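Local structure of inner membrane lipoprotein (Salmonella enterica, 4C47) at residues 122-127 with 149-154. The protein is a trimeric inner-membrane lipoprotein required for proper surface expression of the autotransporter adhesin SadA, and could take a direct part in its biogenesis. Residues are numbered along the deposited sequence; the frame is centred on the assembly and turned at random.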
loop_
_atom_site.group_PDB
_atom_site.type_symbol
_atom_site.label_atom_id
_atom_site.label_comp_id
_atom_site.label_asym_id
_atom_site.label_seq_id
_atom_site.Cartn_x
_atom_site.Cartn_y
_atom_site.Cartn_z
ATOM N N ASN A 122 -28.543 -15.142 -3.468
ATOM C CA ASN A 122 -28.767 -13.729 -3.758
ATOM C C ASN A 122 -27.479 -12.942 -3.965
ATOM O O ASN A 122 -27.326 -11.833 -3.450
ATOM C CB ASN A 122 -29.629 -13.083 -2.670
ATOM C CG ASN A 122 -30.917 -13.846 -2.424
ATOM O OD1 ASN A 122 -31.383 -14.589 -3.288
ATOM N ND2 ASN A 122 -31.497 -13.668 -1.241
ATOM N N LEU A 123 -26.555 -13.535 -4.714
ATOM C CA LEU A 123 -25.329 -12.864 -5.109
ATOM C C LEU A 123 -25.629 -11.877 -6.229
ATOM O O LEU A 123 -26.495 -12.124 -7.068
ATOM C CB LEU A 123 -24.292 -13.883 -5.591
ATOM C CG LEU A 123 -23.434 -14.610 -4.553
ATOM C CD1 LEU A 123 -22.683 -15.762 -5.196
ATOM C CD2 LEU A 123 -22.456 -13.649 -3.905
ATOM N N ALA A 124 -24.916 -10.757 -6.232
ATOM C CA ALA A 124 -24.991 -9.805 -7.329
ATOM C C ALA A 124 -23.604 -9.658 -7.948
ATOM O O ALA A 124 -22.595 -9.735 -7.247
ATOM C CB ALA A 124 -25.511 -8.463 -6.841
ATOM N N PHE A 125 -23.551 -9.455 -9.258
ATOM C CA PHE A 125 -22.267 -9.385 -9.942
ATOM C C PHE A 125 -22.037 -8.028 -10.595
ATOM O O PHE A 125 -22.834 -7.586 -11.416
ATOM C CB PHE A 125 -22.162 -10.494 -10.992
ATOM C CG PHE A 125 -22.326 -11.878 -10.432
ATOM C CD1 PHE A 125 -21.240 -12.565 -9.911
ATOM C CD2 PHE A 125 -23.567 -12.494 -10.427
ATOM C CE1 PHE A 125 -21.393 -13.838 -9.394
ATOM C CE2 PHE A 125 -23.726 -13.764 -9.912
ATOM C CZ PHE A 125 -22.638 -14.437 -9.394
ATOM N N ASN A 126 -20.949 -7.366 -10.225
ATOM C CA ASN A 126 -20.541 -6.162 -10.936
ATOM C C ASN A 126 -19.734 -6.569 -12.158
ATOM O O ASN A 126 -18.739 -7.281 -12.038
ATOM C CB ASN A 126 -19.725 -5.242 -10.028
ATOM C CG ASN A 126 -20.552 -4.664 -8.894
ATOM O OD1 ASN A 126 -21.759 -4.468 -9.030
ATOM N ND2 ASN A 126 -19.905 -4.385 -7.768
ATOM N N MET A 127 -20.172 -6.142 -13.338
ATOM C CA MET A 127 -19.510 -6.561 -14.568
ATOM C C MET A 127 -19.152 -5.401 -15.487
ATOM O O MET A 127 -19.943 -4.476 -15.682
ATOM C CB MET A 127 -20.362 -7.583 -15.322
ATOM C CG MET A 127 -20.528 -8.901 -14.592
ATOM S SD MET A 127 -21.510 -10.073 -15.535
ATOM C CE MET A 127 -22.958 -9.080 -15.888
ATOM N N ASN A 149 -20.702 -1.441 -18.708
ATOM C CA ASN A 149 -20.862 -1.965 -17.356
ATOM C C ASN A 149 -22.316 -2.216 -16.971
ATOM O O ASN A 149 -23.226 -1.569 -17.491
ATOM C CB ASN A 149 -20.209 -1.029 -16.334
ATOM C CG ASN A 149 -21.226 -0.277 -15.496
ATOM O OD1 ASN A 149 -21.789 0.727 -15.933
ATOM N ND2 ASN A 149 -21.467 -0.761 -14.281
ATOM N N THR A 150 -22.520 -3.161 -16.056
ATOM C CA THR A 150 -23.847 -3.441 -15.515
ATOM C C THR A 150 -23.765 -4.289 -14.249
ATOM O O THR A 150 -22.745 -4.929 -13.981
ATOM C CB THR A 150 -24.749 -4.165 -16.539
ATOM O OG1 THR A 150 -26.120 -4.059 -16.134
ATOM C CG2 THR A 150 -24.365 -5.634 -16.655
ATOM N N LYS A 151 -24.840 -4.283 -13.468
ATOM C CA LYS A 151 -24.926 -5.129 -12.286
ATOM C C LYS A 151 -25.957 -6.225 -12.515
ATOM O O LYS A 151 -27.136 -5.943 -12.730
ATOM C CB LYS A 151 -25.307 -4.313 -11.050
ATOM C CG LYS A 151 -25.200 -5.096 -9.746
ATOM C CD LYS A 151 -26.057 -4.486 -8.648
ATOM C CE LYS A 151 -25.675 -3.041 -8.384
ATOM N NZ LYS A 151 -24.273 -2.920 -7.902
ATOM N N MET A 152 -25.509 -7.474 -12.475
ATOM C CA MET A 152 -26.409 -8.607 -12.626
ATOM C C MET A 152 -26.934 -9.068 -11.275
ATOM O O MET A 152 -26.199 -9.654 -10.477
ATOM C CB MET A 152 -25.714 -9.771 -13.329
ATOM C CG MET A 152 -26.619 -10.973 -13.532
ATOM S SD MET A 152 -25.758 -12.425 -14.155
ATOM C CE MET A 152 -27.117 -13.588 -14.276
ATOM N N ASP A 153 -28.208 -8.785 -11.022
ATOM C CA ASP A 153 -28.893 -9.299 -9.846
ATOM C C ASP A 153 -29.336 -10.729 -10.115
ATOM O O ASP A 153 -30.034 -10.997 -11.094
ATOM C CB ASP A 153 -30.109 -8.433 -9.508
ATOM C CG ASP A 153 -29.733 -7.165 -8.769
ATOM O OD1 ASP A 153 -28.832 -7.224 -7.903
ATOM O OD2 ASP A 153 -30.339 -6.108 -9.050
ATOM N N SER A 154 -28.926 -11.648 -9.250
ATOM C CA SER A 154 -29.322 -13.041 -9.397
ATOM C C SER A 154 -29.918 -13.577 -8.105
ATOM O O SER A 154 -29.413 -13.309 -7.015
ATOM C CB SER A 154 -28.130 -13.904 -9.820
ATOM O OG SER A 154 -27.413 -14.376 -8.696
#
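Lys-151 and Asn-126 face each other as a non-hydrogen-bonded backbone pair, their side chains lying side by side and pointing the same way. Lys-151 CB lies 4.1 Å from both Asn-126 OD1 and Phe-125 O, CG comes within 3.6 Å of the same OD1, and CD lies 4.4 Å from Ala-124 CB. Bends at chi3 (-58°) and chi4 (-62°) then curl CE and NZ back, and Lys-151 NZ donates a hydrogen bond to Asn-126 OD1 at 3.2 Å, in the carbonyl plane on a lone pair. The ammonium also forms a salt bridge with Asp-186 on strand 180-186, so one charge links three neighbouring strands.

Antiparallel backbone pairing fixes this register: Phe-125 and Met-152 exchange two N-H...O bonds, as do Met-127 and Thr-150. Beyond the last bridge Ser-154 OG donates to Leu-123 O at 2.9 Å, and the Ser-154 amide adds a weak bond to the same oxygen.

On the face carrying Phe-125, Met-127, Thr-150 and Met-152, Met-127 bends at chi3 and sets CE 3.8 Å from both Thr-150 CG2 and Met-152 CB. The extended Met-152 chain carries SD to 5.4 Å from the Phe-125 ring centroid, an oblique Met-aromatic contact. Both methionines touch strand 164-171 of the facing sheet. Largely apolar there and largely polar outside, this pairing of edge strand 148-153 with 124-130 is characteristic of the beta-sandwich, here SadB's C-terminal domain.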